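Local coordinates for protein geranyltranstransferase (Roseobacter denitrificans, PDB 4LLS) that probably joins isopentenyl diphosphate to an allylic diphosphate, making farnesyl or geranylgeranyl diphosphate for isoprenoid biosynthesis, at residues F68-T73 with A209-R214; H77-G82 with R214-D219; A84-T89 with F140-H145. All coordinates share one frame; numbering follows the deposited sequence.

Followed from the N terminus, the first of the helices joined here is 65-76, which supplies 68-73; the turn after it supplies 77-82, and 84-89 follows on helix 81-102. Interaction 3 closes the shortest loop, bringing helix 125-144 back against helix 81-102 after some fifty residues. It is nested inside the two longer loops, of over 130 residues each, that interactions 1 and 2 close on helix 190-215. Those two cross along the chain, because 77-82 follows 68-73 just as 214-219 follows 209-214, with Arg214 shared. Interaction 1 joins the helix bodies, and interaction 2 the turns that end them. Val70 bridges interactions 1 and 3, its CG1 resting against the backbone of helix 81-102.

Interaction 1: F68-T73 with A209-R214; sequences FLVLET and AQAGAR
Thr73 and Gly212 meet where two helices of the all-alpha prenyl synthase fold, 65-76 and 190-215, run in roughly the same direction. The short axes cross at -33° and approach to 6.9 Å, close packing allowed by the small residues Ala209, Ala211 and Gly212.

The polar link is Thr73 OG1, which donates to Leu69 O one turn back in its own helix (2.8 Å) and accepts from Gly212 N (2.9 Å), the latter a bent bond. With chi1 at 65°, the hydroxyl sits between the backbone N and the carbonyl carbon, from where it can serve both helices. Leu69 O also receives the helical bond of Thr73 N, on the opposite face of its plane from the hydroxyl.

Carbon contacts flank this link. Val70 straddles the methyl of Ala211 with both branches, Val70 CG2 at 3.9 Å from Ala211 CB, and Leu69 packs its CB near the backbone of Ala209. The methyl Thr73 CG2 packs 3.2 Å from Ala209 O, and Leu223 of helix 221-244 touches Thr73.

Glycine suits the nearest approach of the backbones, Gly212 CA lying 4.3 Å from Thr73 CA; a CA-H...O contact of 3.5 Å joins Gly212 CA to Thr73 O.

Interaction 2: H77-G82 with R214-D219; sequences HDIAAG and RLAQAD
His77 and Ile79 point their side chains at a row of small and apolar groups formed by Leu215, Ala216 and Ala218, and the two do so in quite different ways. The imidazole of His77 lies obliquely to the alanine methyls. His77 CB meets Ala216 CB at 3.7 Å, while farther out the CD2-NE2 side of the ring reaches Ala218, with His77 CD2 at 3.7 Å from Ala218 CB. Alanine suits both places, since one methyl is enough to touch the histidine side chain. With CG beside the backbone N (chi1 -82°), the ring is also placed for ND1 to bond Thr73 O of the preceding helical turn, and Tyr292 meets it with its ring plane nearly perpendicular.

In the plane of the imidazole, at its edge, a water joins the two segments. The water oxygen donates to Asp219 O at 2.6 Å, whereas its 3.5 Å link to His77 NE2 is weak.

Ile79 crosses Leu215 at about a right angle, Ile79 CG1 lying 4.0 Å from Leu215 CB. Ile79 CD1 goes on over the backbone, 3.6 Å from Leu215 O, and touches Ala216 CB at 4.0 Å. The CG1-CD1 arm of isoleucine is long enough to lie over the end of helix 190-215. Leu215 in turn packs on Leu158 of helix 152-166, so the apolar cluster grades from a buried side to a partly exposed one.

Both segments turn out of a helix by the same device. Asp78 and Gln217, each at positive phi, are the C' residues of Schellman motifs that end helices 65-76 and 190-215, and the contact is a meeting of two such C-terminal caps, with residues on both sides of each C' position (His77 and Ile79; Leu215, Ala216 and Ala218) packed together.

Interaction 3: A84-T89 with F140-H145; sequences AIWSAT and FELVTH
Ile85 O is gripped twice by Thr89, the residue whose methyl meets Leu142 across the interface: Thr89 N bonds it along the helix, and Thr89 OG1, at 2.8 Å, comes from the opposite face of the carbonyl plane. Tying the hydroxyl back to its own helix turns Thr89 CG2, anti to the backbone N, outward to pack 3.7 Å from Leu142 CD1, so that threonine serves both as polar clasp and apolar partner.

Trp86 dominates the other flank. Its six-membered ring and the imidazole of His145 form a face-to-face stack with centroids 3.9 Å apart and planes at 12°. The overlap is offset: Trp86 CH2 lies over the middle of the imidazole, whereas His145 ND1 falls toward the rim of the tryptophan. A hydrogen bond between ND1 and Gly147 N, just beyond the helix end, restrains the rotation of that imidazole. Leu142 crosses the indole at about a right angle, Leu142 CD2 being 3.7 Å from Trp86 CE3, and so fills the corner between the Trp86 and Thr89 side chains. Where Ser87 CA and Val143 CA lie 5.2 Å apart, the small serine suits the spacing, and Ser87 OG touches Val143 CG2 at 3.6 Å.

The short helical segments run nearly antiparallel, at 162°, their axes approaching to 7.8 Å. Helix 22-43 adds His38, edge-to-face with Trp86, while Leu158 of helix 152-166 and Trp207 of helix 190-215 cover Ser87 and Val143; helix 125-144 also borders the second subunit, where Glu141 makes a salt bridge to Arg164 of that chain.

Interaction 1: F68-T73 with A209-R214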
loop_
_atom_site.group_PDB
_atom_site.type_symbol
_atom_site.label_atom_id
_atom_site.label_comp_id
_atom_site.label_asym_id
_atom_site.label_seq_id
_atom_site.Cartn_x
_atom_site.Cartn_y
_atom_site.Cartn_z
ATOM N N PHE A 68 -13.893 13.960 3.863
ATOM C CA PHE A 68 -14.738 15.155 3.739
ATOM C C PHE A 68 -14.113 16.189 2.832
ATOM O O PHE A 68 -14.806 16.827 2.004
ATOM C CB PHE A 68 -15.021 15.751 5.133
ATOM C CG PHE A 68 -15.851 16.984 5.127
ATOM C CD1 PHE A 68 -15.308 18.193 5.537
ATOM C CD2 PHE A 68 -17.208 16.911 4.860
ATOM C CE1 PHE A 68 -16.111 19.332 5.620
ATOM C CE2 PHE A 68 -18.014 18.033 4.976
ATOM C CZ PHE A 68 -17.463 19.219 5.376
ATOM N N LEU A 69 -12.812 16.419 2.959
ATOM C CA LEU A 69 -12.135 17.333 2.062
ATOM C C LEU A 69 -12.301 16.944 0.602
ATOM O O LEU A 69 -12.464 17.787 -0.275
ATOM C CB LEU A 69 -10.654 17.490 2.427
ATOM C CG LEU A 69 -10.398 18.305 3.693
ATOM C CD1 LEU A 69 -8.966 18.163 4.144
ATOM C CD2 LEU A 69 -10.722 19.784 3.478
ATOM N N VAL A 70 -12.199 15.643 0.331
ATOM C CA VAL A 70 -12.380 15.172 -1.039
ATOM C C VAL A 70 -13.786 15.486 -1.520
ATOM O O VAL A 70 -13.974 16.077 -2.585
ATOM C CB VAL A 70 -12.117 13.657 -1.175
ATOM C CG1 VAL A 70 -12.509 13.134 -2.545
ATOM C CG2 VAL A 70 -10.665 13.342 -0.883
ATOM N N LEU A 71 -14.762 15.138 -0.715
ATOM C CA LEU A 71 -16.173 15.344 -1.110
ATOM C C LEU A 71 -16.478 16.824 -1.282
ATOM O O LEU A 71 -17.186 17.217 -2.204
ATOM C CB LEU A 71 -17.114 14.736 -0.092
ATOM C CG LEU A 71 -17.054 13.216 0.012
ATOM C CD1 LEU A 71 -17.960 12.669 1.083
ATOM C CD2 LEU A 71 -17.403 12.581 -1.309
ATOM N N GLU A 72 -15.954 17.653 -0.408
ATOM C CA GLU A 72 -16.298 19.076 -0.461
ATOM C C GLU A 72 -15.531 19.832 -1.523
ATOM O O GLU A 72 -16.054 20.763 -2.128
ATOM C CB GLU A 72 -16.157 19.711 0.925
ATOM C CG GLU A 72 -17.192 19.238 1.894
ATOM C CD GLU A 72 -18.615 19.483 1.408
ATOM O OE1 GLU A 72 -19.445 18.563 1.527
ATOM O OE2 GLU A 72 -18.860 20.567 0.842
ATOM N N THR A 73 -14.280 19.476 -1.788
ATOM C CA THR A 73 -13.595 20.075 -2.918
ATOM C C THR A 73 -14.171 19.571 -4.243
ATOM O O THR A 73 -14.186 20.313 -5.222
ATOM C CB THR A 73 -12.073 19.895 -2.822
ATOM O OG1 THR A 73 -11.718 18.504 -2.900
ATOM C CG2 THR A 73 -11.521 20.558 -1.554
ATOM N N ALA A 209 -7.400 17.731 -0.229
ATOM C CA ALA A 209 -7.933 19.034 -0.646
ATOM C C ALA A 209 -7.757 19.266 -2.133
ATOM O O ALA A 209 -8.619 19.911 -2.760
ATOM C CB ALA A 209 -7.326 20.144 0.139
ATOM N N GLN A 210 -6.712 18.723 -2.725
ATOM C CA GLN A 210 -6.496 18.917 -4.144
ATOM C C GLN A 210 -7.388 18.003 -4.951
ATOM O O GLN A 210 -7.510 18.211 -6.157
ATOM C CB GLN A 210 -5.037 18.693 -4.525
ATOM C CG GLN A 210 -4.141 19.787 -3.998
ATOM C CD GLN A 210 -2.703 19.619 -4.428
ATOM O OE1 GLN A 210 -2.331 19.908 -5.570
ATOM N NE2 GLN A 210 -1.925 19.021 -3.570
ATOM N N ALA A 211 -7.952 16.959 -4.341
ATOM C CA ALA A 211 -8.690 15.944 -5.084
ATOM C C ALA A 211 -9.819 16.503 -5.930
ATOM O O ALA A 211 -9.988 16.104 -7.065
ATOM C CB ALA A 211 -9.221 14.858 -4.163
ATOM N N GLY A 212 -10.587 17.437 -5.388
ATOM C CA GLY A 212 -11.723 17.959 -6.155
ATOM C C GLY A 212 -11.266 18.658 -7.413
ATOM O O GLY A 212 -11.907 18.526 -8.473
ATOM N N ALA A 213 -10.165 19.398 -7.330
ATOM C CA ALA A 213 -9.636 20.054 -8.495
ATOM C C ALA A 213 -9.096 19.007 -9.467
ATOM O O ALA A 213 -9.335 19.110 -10.685
ATOM C CB ALA A 213 -8.576 21.062 -8.107
ATOM N N ARG A 214 -8.348 18.028 -8.972
ATOM C CA ARG A 214 -7.841 16.995 -9.856
ATOM C C ARG A 214 -8.977 16.257 -10.582
ATOM O O ARG A 214 -8.898 15.979 -11.790
ATOM C CB ARG A 214 -6.947 16.040 -9.073
ATOM C CG ARG A 214 -5.605 16.634 -8.728
ATOM C CD ARG A 214 -4.699 15.615 -8.067
ATOM N NE ARG A 214 -3.348 16.136 -7.848
ATOM C CZ ARG A 214 -2.689 16.141 -6.699
ATOM N NH1 ARG A 214 -3.218 15.625 -5.602
ATOM N NH2 ARG A 214 -1.446 16.616 -6.662
#

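Interaction 2: H77-G82 with R214-D219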
loop_
_atom_site.group_PDB
_atom_site.type_symbol
_atom_site.label_atom_id
_atom_site.label_comp_id
_atom_site.label_asym_id
_atom_site.label_seq_id
_atom_site.Cartn_x
_atom_site.Cartn_y
_atom_site.Cartn_z
ATOM N N HIS A 77 -16.070 21.932 -7.245
ATOM C CA HIS A 77 -15.729 21.844 -8.665
ATOM C C HIS A 77 -16.840 21.131 -9.454
ATOM O O HIS A 77 -16.614 20.752 -10.609
ATOM C CB HIS A 77 -14.389 21.135 -8.819
ATOM C CG HIS A 77 -13.227 22.038 -8.622
ATOM N ND1 HIS A 77 -12.609 22.223 -7.403
ATOM C CD2 HIS A 77 -12.615 22.878 -9.478
ATOM C CE1 HIS A 77 -11.697 23.168 -7.512
ATOM N NE2 HIS A 77 -11.609 23.501 -8.786
ATOM N N ASP A 78 -18.036 21.095 -8.894
ATOM C CA ASP A 78 -19.232 20.498 -9.524
ATOM C C ASP A 78 -19.034 19.047 -10.003
ATOM O O ASP A 78 -19.552 18.613 -11.055
ATOM C CB ASP A 78 -19.708 21.360 -10.713
ATOM C CG ASP A 78 -20.070 22.773 -10.301
ATOM O OD1 ASP A 78 -20.635 22.959 -9.204
ATOM O OD2 ASP A 78 -19.740 23.693 -11.073
ATOM N N ILE A 79 -18.277 18.285 -9.226
ATOM C CA ILE A 79 -18.087 16.858 -9.478
ATOM C C ILE A 79 -19.111 16.065 -8.659
ATOM O O ILE A 79 -19.296 16.338 -7.492
ATOM C CB ILE A 79 -16.670 16.420 -9.065
ATOM C CG1 ILE A 79 -15.627 17.068 -9.951
ATOM C CG2 ILE A 79 -16.534 14.901 -9.060
ATOM C CD1 ILE A 79 -15.638 16.582 -11.396
ATOM N N ALA A 80 -19.704 15.040 -9.267
ATOM C CA ALA A 80 -20.781 14.271 -8.655
ATOM C C ALA A 80 -20.272 13.561 -7.404
ATOM O O ALA A 80 -19.192 12.954 -7.430
ATOM C CB ALA A 80 -21.318 13.237 -9.643
ATOM N N ALA A 81 -21.078 13.577 -6.361
ATOM C CA ALA A 81 -20.784 12.883 -5.117
ATOM C C ALA A 81 -20.605 11.399 -5.342
ATOM O O ALA A 81 -19.786 10.745 -4.663
ATOM C CB ALA A 81 -21.868 13.145 -4.078
ATOM N N GLY A 82 -21.373 10.840 -6.279
ATOM C CA GLY A 82 -21.301 9.424 -6.559
ATOM C C GLY A 82 -19.992 8.982 -7.165
ATOM O O GLY A 82 -19.666 7.795 -7.065
ATOM N N ARG A 214 -8.348 18.028 -8.972
ATOM C CA ARG A 214 -7.841 16.995 -9.856
ATOM C C ARG A 214 -8.977 16.257 -10.582
ATOM O O ARG A 214 -8.898 15.979 -11.790
ATOM C CB ARG A 214 -6.947 16.040 -9.073
ATOM C CG ARG A 214 -5.605 16.634 -8.728
ATOM C CD ARG A 214 -4.699 15.615 -8.067
ATOM N NE ARG A 214 -3.348 16.136 -7.848
ATOM C CZ ARG A 214 -2.689 16.141 -6.699
ATOM N NH1 ARG A 214 -3.218 15.625 -5.602
ATOM N NH2 ARG A 214 -1.446 16.616 -6.662
ATOM N N LEU A 215 -10.068 15.970 -9.896
ATOM C CA LEU A 215 -11.213 15.282 -10.474
ATOM C C LEU A 215 -11.818 16.105 -11.620
ATOM O O LEU A 215 -12.352 15.533 -12.562
ATOM C CB LEU A 215 -12.279 15.010 -9.431
ATOM C CG LEU A 215 -11.887 13.899 -8.431
ATOM C CD1 LEU A 215 -12.792 13.893 -7.220
ATOM C CD2 LEU A 215 -11.983 12.555 -9.112
ATOM N N ALA A 216 -11.684 17.416 -11.529
ATOM C CA ALA A 216 -12.277 18.310 -12.541
ATOM C C ALA A 216 -11.238 18.788 -13.548
ATOM O O ALA A 216 -11.516 19.655 -14.370
ATOM C CB ALA A 216 -12.952 19.495 -11.855
ATOM N N GLN A 217 -10.022 18.253 -13.475
ATOM C CA GLN A 217 -8.929 18.642 -14.361
ATOM C C GLN A 217 -8.735 20.165 -14.290
ATOM O O GLN A 217 -8.551 20.841 -15.315
ATOM C CB GLN A 217 -9.231 18.164 -15.809
ATOM C CG GLN A 217 -9.462 16.644 -15.925
ATOM C CD GLN A 217 -10.090 16.210 -17.253
ATOM O OE1 GLN A 217 -11.264 15.831 -17.329
ATOM N NE2 GLN A 217 -9.317 16.309 -18.297
ATOM N N ALA A 218 -8.806 20.691 -13.065
ATOM C CA ALA A 218 -8.721 22.117 -12.776
ATOM C C ALA A 218 -7.452 22.463 -12.020
ATOM O O ALA A 218 -6.785 21.573 -11.521
ATOM C CB ALA A 218 -9.922 22.556 -11.967
ATOM N N ASP A 219 -7.121 23.737 -11.942
ATOM C CA ASP A 219 -5.910 24.254 -11.292
ATOM C C ASP A 219 -5.984 23.955 -9.800
ATOM O O ASP A 219 -6.988 24.232 -9.150
ATOM C CB ASP A 219 -5.853 25.773 -11.526
ATOM C CG ASP A 219 -4.655 26.469 -10.878
ATOM O OD1 ASP A 219 -4.598 27.714 -10.968
ATOM O OD2 ASP A 219 -3.791 25.836 -10.284
HETATM O O HOH W 1 -9.096 25.641 -9.914
#

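Interaction 3: A84-T89 with F140-H145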
loop_
_atom_site.group_PDB
_atom_site.type_symbol
_atom_site.label_atom_id
_atom_site.label_comp_id
_atom_site.label_asym_id
_atom_site.label_seq_id
_atom_site.Cartn_x
_atom_site.Cartn_y
_atom_site.Cartn_z
ATOM N N ALA A 84 -17.100 11.102 -6.437
ATOM C CA ALA A 84 -16.111 11.572 -5.483
ATOM C C ALA A 84 -15.983 10.605 -4.321
ATOM O O ALA A 84 -14.922 10.523 -3.712
ATOM C CB ALA A 84 -16.504 12.943 -4.979
ATOM N N ILE A 85 -17.049 9.892 -3.973
ATOM C CA ILE A 85 -17.009 8.929 -2.859
ATOM C C ILE A 85 -15.846 7.922 -3.000
ATOM O O ILE A 85 -15.332 7.432 -1.999
ATOM C CB ILE A 85 -18.368 8.227 -2.666
ATOM C CG1 ILE A 85 -18.411 7.521 -1.334
ATOM C CG2 ILE A 85 -18.677 7.271 -3.816
ATOM C CD1 ILE A 85 -18.253 8.391 -0.105
ATOM N N TRP A 86 -15.502 7.521 -4.234
ATOM C CA TRP A 86 -14.433 6.554 -4.421
ATOM C C TRP A 86 -13.120 7.126 -3.875
ATOM O O TRP A 86 -12.363 6.417 -3.187
ATOM C CB TRP A 86 -14.305 6.161 -5.890
ATOM C CG TRP A 86 -15.490 5.371 -6.374
ATOM C CD1 TRP A 86 -16.639 5.860 -6.907
ATOM C CD2 TRP A 86 -15.664 3.969 -6.234
ATOM N NE1 TRP A 86 -17.556 4.822 -7.083
ATOM C CE2 TRP A 86 -16.982 3.651 -6.668
ATOM C CE3 TRP A 86 -14.861 2.950 -5.704
ATOM C CZ2 TRP A 86 -17.481 2.355 -6.623
ATOM C CZ3 TRP A 86 -15.345 1.681 -5.698
ATOM C CH2 TRP A 86 -16.637 1.379 -6.180
ATOM N N SER A 87 -12.791 8.351 -4.264
ATOM C CA SER A 87 -11.554 8.980 -3.816
ATOM C C SER A 87 -11.612 9.337 -2.330
ATOM O O SER A 87 -10.598 9.262 -1.609
ATOM C CB SER A 87 -11.298 10.233 -4.624
ATOM O OG SER A 87 -10.928 9.912 -5.935
ATOM N N ALA A 88 -12.775 9.696 -1.830
ATOM C CA ALA A 88 -12.928 9.967 -0.406
ATOM C C ALA A 88 -12.670 8.728 0.435
ATOM O O ALA A 88 -12.028 8.792 1.499
ATOM C CB ALA A 88 -14.340 10.536 -0.111
ATOM N N THR A 89 -13.271 7.607 0.041
ATOM C CA THR A 89 -13.033 6.346 0.698
ATOM C C THR A 89 -11.575 5.911 0.549
ATOM O O THR A 89 -10.988 5.391 1.495
ATOM C CB THR A 89 -14.042 5.296 0.216
ATOM O OG1 THR A 89 -15.373 5.866 0.356
ATOM C CG2 THR A 89 -13.978 4.050 0.993
ATOM N N PHE A 140 -5.633 2.210 -3.412
ATOM C CA PHE A 140 -5.346 2.267 -4.825
ATOM C C PHE A 140 -6.410 1.601 -5.694
ATOM O O PHE A 140 -6.709 2.114 -6.769
ATOM C CB PHE A 140 -3.953 1.700 -5.095
ATOM C CG PHE A 140 -2.855 2.621 -4.631
ATOM C CD1 PHE A 140 -2.153 2.376 -3.466
ATOM C CD2 PHE A 140 -2.527 3.738 -5.365
ATOM C CE1 PHE A 140 -1.235 3.272 -3.000
ATOM C CE2 PHE A 140 -1.605 4.626 -4.902
ATOM C CZ PHE A 140 -0.954 4.400 -3.721
ATOM N N GLU A 141 -7.055 0.552 -5.203
ATOM C CA GLU A 141 -8.190 -0.047 -5.899
ATOM C C GLU A 141 -9.318 0.953 -6.021
ATOM O O GLU A 141 -9.899 1.124 -7.093
ATOM C CB GLU A 141 -8.653 -1.300 -5.191
ATOM C CG GLU A 141 -9.847 -1.947 -5.873
ATOM C CD GLU A 141 -10.213 -3.332 -5.351
ATOM O OE1 GLU A 141 -9.572 -3.821 -4.416
ATOM O OE2 GLU A 141 -11.238 -3.917 -5.817
ATOM N N LEU A 142 -9.594 1.666 -4.936
ATOM C CA LEU A 142 -10.724 2.599 -4.905
ATOM C C LEU A 142 -10.531 3.796 -5.851
ATOM O O LEU A 142 -11.472 4.217 -6.523
ATOM C CB LEU A 142 -10.991 3.036 -3.473
ATOM C CG LEU A 142 -11.487 1.944 -2.538
ATOM C CD1 LEU A 142 -11.479 2.383 -1.108
ATOM C CD2 LEU A 142 -12.881 1.523 -2.976
ATOM N N VAL A 143 -9.323 4.351 -5.930
ATOM C CA VAL A 143 -9.104 5.524 -6.752
ATOM C C VAL A 143 -9.008 5.188 -8.229
ATOM O O VAL A 143 -9.206 6.082 -9.085
ATOM C CB VAL A 143 -7.895 6.314 -6.200
ATOM C CG1 VAL A 143 -6.561 5.737 -6.584
ATOM C CG2 VAL A 143 -8.010 7.799 -6.429
ATOM N N THR A 144 -8.726 3.934 -8.591
ATOM C CA THR A 144 -8.604 3.546 -9.968
ATOM C C THR A 144 -9.826 2.819 -10.504
ATOM O O THR A 144 -9.913 2.526 -11.701
ATOM C CB THR A 144 -7.323 2.733 -10.240
ATOM O OG1 THR A 144 -7.302 1.553 -9.451
ATOM C CG2 THR A 144 -6.077 3.574 -10.015
ATOM N N HIS A 145 -10.742 2.483 -9.606
ATOM C CA HIS A 145 -12.017 1.900 -10.005
ATOM C C HIS A 145 -12.687 2.835 -11.007
ATOM O O HIS A 145 -12.614 4.045 -10.860
ATOM C CB HIS A 145 -12.848 1.740 -8.774
ATOM C CG HIS A 145 -14.108 0.982 -9.007
ATOM N ND1 HIS A 145 -15.176 1.549 -9.643
ATOM C CD2 HIS A 145 -14.498 -0.251 -8.610
ATOM C CE1 HIS A 145 -16.165 0.670 -9.690
ATOM N NE2 HIS A 145 -15.779 -0.434 -9.077
#